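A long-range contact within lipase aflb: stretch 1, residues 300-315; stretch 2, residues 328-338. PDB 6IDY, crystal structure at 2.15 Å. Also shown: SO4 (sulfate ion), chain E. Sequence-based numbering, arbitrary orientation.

Stretch 1, residues 300-315: GGGGDSAYVPTTTIYS
Stretch 2, residues 328-338: QASAILSDSRA

Two segments of lipase aflb, 300-315 and 328-338, pack along each other and bury 738 Å² in total. Their backbones are bridged once, S305 beside S334 (CA to CA 4.3 Å): S334 N donates to D304 O (3.0 Å) and A306 N to S334 O (3.0 Å), with S305 CA also 3.2 Å from S334 O. Farther along, T312 CA lies 6.3 Å from A331 CA. Stretch 1 starts as a glycine loop, makes a type I turn from G302 to S305 (S305 N to G302 O, 2.9 Å), runs extended through A306 and becomes a strand at T310-Y314. Stretch 2 has no regular helix or strand; type I turns span A329-I332 and D335-A338, closed by I332 N to A329 O (3.2 Å) and A338 N to D335 O (3.0 Å).

R337 (chi1 m, chi2 t, chi3 t, chi4 84°) points toward stretch 1 and gives the largest covered area, 130 Å². Its extended chain carries the guanidinium flat onto Y307, centres 3.8 Å apart and planes at 21°. Y307 (chi1 m, chi2 -78°) leaves its backbone pointing away, but its ring comes back to R337. With one face on the ring, the guanidinium has its edge free for carbonyls: R337 NH1 donates to G302 O (2.8 Å) and A306 O (3.1 Å). R337 NE and R337 NH2 donate to O3 of a sulfate ion, probably from the crystallisation liquor (2.9 and 3.0 Å). G302, at phi/psi 82/11, has no room for a side chain: an ideal CB would sit 2.5 Å from R337 NH2.

S305 (chi1 m) places OG to accept from S336 N (3.1 Å), while S336 OG (chi1 m) gives it a weak second bond (3.3 Å). One water donates to A306 O and D335 OD1 (2.7 Å each) and accepts from R337 N (3.0 Å), joining the stretches beside the bridge. D335 is t at chi1.

The rest is largely apolar. L333 (chi1 m, chi2 t) points toward stretch 1, bringing CD1 to 3.8 Å from T310 CG2 and 4.3 Å from A306 CB, and CD2 to 3.6 Å from D304 O. T310 (m) turns its OG1 back to V308 O (2.8 Å). T312 (p) sets CG2 3.3 Å from A331 O. Y314 (chi1 p, chi2 -78°) presents a ring face to A331, whose CB is 3.7 Å from the Y314 ring centroid, 28° off the normal; Y314 CE2 meets A329 CB at 3.7 Å, and Y314 OH lies 3.4 Å from CG1 of I332 (chi1 m, chi2 t).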

# COMPACT_ATOMS: atom_id res chain seq x y z
N GLY A 300 6.38 3.41 20.37
CA GLY A 300 7.06 3.22 21.65
C GLY A 300 8.13 2.14 21.56
O GLY A 300 8.10 1.34 20.62
N GLY A 301 9.09 2.17 22.48
CA GLY A 301 10.20 1.21 22.54
C GLY A 301 11.00 1.05 21.25
O GLY A 301 11.38 -0.07 20.89
N GLY A 302 11.22 2.16 20.55
CA GLY A 302 11.98 2.17 19.30
C GLY A 302 11.23 1.78 18.05
O GLY A 302 11.86 1.62 17.00
N GLY A 303 9.90 1.68 18.13
CA GLY A 303 9.05 1.37 16.97
C GLY A 303 9.08 2.46 15.91
O GLY A 303 8.64 2.26 14.78
N ASP A 304 9.60 3.63 16.28
CA ASP A 304 9.79 4.79 15.41
C ASP A 304 11.17 4.72 14.69
O ASP A 304 11.50 5.60 13.91
CB ASP A 304 9.61 6.11 16.19
CG ASP A 304 10.51 6.30 17.39
OD1 ASP A 304 11.11 5.30 17.87
OD2 ASP A 304 10.62 7.45 17.87
N SER A 305 11.95 3.65 14.97
CA SER A 305 13.23 3.35 14.32
C SER A 305 13.04 2.07 13.51
O SER A 305 12.18 1.25 13.84
CB SER A 305 14.35 3.15 15.34
OG SER A 305 14.99 4.37 15.66
N ALA A 306 13.85 1.88 12.46
CA ALA A 306 13.76 0.68 11.64
C ALA A 306 14.22 -0.58 12.39
O ALA A 306 15.00 -0.48 13.34
CB ALA A 306 14.57 0.85 10.37
N TYR A 307 13.72 -1.76 11.96
CA TYR A 307 14.07 -3.06 12.54
C TYR A 307 15.01 -3.81 11.62
O TYR A 307 15.71 -4.72 12.05
CB TYR A 307 12.80 -3.90 12.77
CG TYR A 307 12.02 -3.40 13.96
CD1 TYR A 307 12.42 -3.72 15.26
CD2 TYR A 307 10.95 -2.52 13.80
CE1 TYR A 307 11.74 -3.22 16.36
CE2 TYR A 307 10.27 -2.01 14.90
CZ TYR A 307 10.68 -2.34 16.18
OH TYR A 307 10.04 -1.82 17.27
N VAL A 308 14.95 -3.49 10.32
CA VAL A 308 15.73 -4.12 9.24
C VAL A 308 16.08 -2.98 8.26
O VAL A 308 15.46 -1.92 8.36
CB VAL A 308 14.90 -5.25 8.54
CG1 VAL A 308 14.46 -6.34 9.51
CG2 VAL A 308 13.68 -4.69 7.78
N PRO A 309 17.03 -3.14 7.29
CA PRO A 309 17.29 -2.05 6.33
C PRO A 309 16.00 -1.55 5.68
O PRO A 309 15.31 -2.33 5.00
CB PRO A 309 18.25 -2.68 5.32
CG PRO A 309 18.97 -3.74 6.12
CD PRO A 309 17.89 -4.31 7.00
N THR A 310 15.61 -0.29 5.96
CA THR A 310 14.35 0.27 5.44
C THR A 310 14.59 1.44 4.48
O THR A 310 15.35 2.36 4.78
CB THR A 310 13.39 0.61 6.59
OG1 THR A 310 13.23 -0.54 7.43
CG2 THR A 310 12.01 1.06 6.09
N THR A 311 13.90 1.39 3.33
CA THR A 311 13.92 2.40 2.28
C THR A 311 12.50 3.00 2.21
O THR A 311 11.59 2.35 1.70
CB THR A 311 14.35 1.75 0.95
OG1 THR A 311 15.57 1.03 1.15
CG2 THR A 311 14.51 2.77 -0.18
N THR A 312 12.31 4.22 2.75
CA THR A 312 11.00 4.89 2.72
C THR A 312 10.97 5.84 1.54
O THR A 312 11.98 6.48 1.26
CB THR A 312 10.64 5.57 4.07
OG1 THR A 312 11.37 6.80 4.21
CG2 THR A 312 10.86 4.66 5.28
N ILE A 313 9.85 5.86 0.78
CA ILE A 313 9.72 6.70 -0.41
C ILE A 313 8.36 7.37 -0.35
O ILE A 313 7.33 6.70 -0.25
CB ILE A 313 9.96 5.92 -1.75
CG1 ILE A 313 11.21 4.98 -1.65
CG2 ILE A 313 10.11 6.91 -2.91
CD1 ILE A 313 11.23 3.80 -2.57
N TYR A 314 8.36 8.71 -0.38
CA TYR A 314 7.13 9.49 -0.20
C TYR A 314 7.14 10.81 -0.92
O TYR A 314 8.21 11.33 -1.26
CB TYR A 314 6.88 9.69 1.32
CG TYR A 314 8.03 10.35 2.05
CD1 TYR A 314 9.17 9.62 2.40
CD2 TYR A 314 7.97 11.68 2.43
CE1 TYR A 314 10.22 10.21 3.10
CE2 TYR A 314 9.01 12.28 3.13
CZ TYR A 314 10.14 11.55 3.46
OH TYR A 314 11.17 12.15 4.12
N SER A 315 5.94 11.40 -1.08
CA SER A 315 5.73 12.63 -1.84
C SER A 315 4.95 13.71 -1.08
O SER A 315 4.00 13.40 -0.37
CB SER A 315 4.99 12.28 -3.13
OG SER A 315 4.63 13.41 -3.91
N GLN A 328 9.14 16.44 10.01
CA GLN A 328 8.13 15.67 10.77
C GLN A 328 7.33 14.68 9.91
O GLN A 328 6.40 14.07 10.41
CB GLN A 328 7.18 16.60 11.57
CG GLN A 328 7.83 17.85 12.21
CD GLN A 328 9.01 17.55 13.11
OE1 GLN A 328 9.05 16.53 13.82
NE2 GLN A 328 9.98 18.45 13.11
N ALA A 329 7.68 14.54 8.61
CA ALA A 329 7.01 13.64 7.66
C ALA A 329 6.71 12.27 8.27
O ALA A 329 7.57 11.67 8.91
CB ALA A 329 7.82 13.49 6.38
N SER A 330 5.46 11.80 8.09
CA SER A 330 4.97 10.53 8.64
C SER A 330 5.78 9.32 8.18
O SER A 330 5.86 8.32 8.90
CB SER A 330 3.50 10.34 8.25
OG SER A 330 2.97 9.24 8.98
N ALA A 331 6.38 9.41 7.00
CA ALA A 331 7.16 8.33 6.41
C ALA A 331 8.54 8.13 7.00
O ALA A 331 9.14 7.09 6.78
CB ALA A 331 7.26 8.56 4.91
N ILE A 332 9.05 9.12 7.74
CA ILE A 332 10.41 9.07 8.28
C ILE A 332 10.56 8.05 9.41
O ILE A 332 9.78 8.04 10.35
CB ILE A 332 10.91 10.49 8.70
CG1 ILE A 332 11.05 11.42 7.46
CG2 ILE A 332 12.23 10.43 9.52
CD1 ILE A 332 11.26 12.95 7.80
N LEU A 333 11.60 7.21 9.29
CA LEU A 333 12.01 6.30 10.35
C LEU A 333 13.39 6.72 10.79
O LEU A 333 14.22 7.12 9.96
CB LEU A 333 12.03 4.82 9.92
CG LEU A 333 10.67 4.12 9.77
CD1 LEU A 333 10.86 2.68 9.34
CD2 LEU A 333 9.83 4.19 11.06
N SER A 334 13.64 6.65 12.09
CA SER A 334 14.97 6.92 12.64
C SER A 334 15.74 5.61 12.50
O SER A 334 15.17 4.59 12.08
CB SER A 334 14.87 7.34 14.10
OG SER A 334 14.48 8.70 14.19
N ASP A 335 17.03 5.62 12.86
CA ASP A 335 17.84 4.42 12.77
C ASP A 335 18.67 4.17 14.04
O ASP A 335 19.86 3.91 13.94
CB ASP A 335 18.72 4.44 11.51
CG ASP A 335 19.35 3.09 11.20
OD1 ASP A 335 18.74 2.05 11.57
OD2 ASP A 335 20.44 3.07 10.62
N SER A 336 18.02 4.19 15.22
CA SER A 336 18.68 3.97 16.50
C SER A 336 19.27 2.55 16.65
O SER A 336 20.22 2.37 17.43
CB SER A 336 17.75 4.30 17.65
OG SER A 336 17.35 5.66 17.58
N ARG A 337 18.75 1.56 15.89
CA ARG A 337 19.28 0.19 15.92
C ARG A 337 20.51 0.03 15.04
O ARG A 337 21.23 -0.95 15.18
CB ARG A 337 18.21 -0.84 15.52
CG ARG A 337 17.03 -0.84 16.46
CD ARG A 337 16.03 -1.95 16.23
NE ARG A 337 15.02 -1.87 17.28
CZ ARG A 337 13.96 -1.07 17.25
NH1 ARG A 337 13.68 -0.37 16.16
NH2 ARG A 337 13.13 -1.02 18.28
N ALA A 338 20.75 1.01 14.14
CA ALA A 338 21.86 1.04 13.17
C ALA A 338 21.73 -0.12 12.17
O ALA A 338 22.67 -0.89 11.98
CB ALA A 338 23.22 1.03 13.89
S SO4 E . 14.20 -4.19 20.37
O1 SO4 E . 15.00 -5.27 19.78
O2 SO4 E . 14.24 -4.31 21.83
O3 SO4 E . 14.75 -2.91 19.96
O4 SO4 E . 12.82 -4.31 19.91
O HOH W 1 10.04 7.82 13.04
O HOH W 2 16.90 1.44 13.50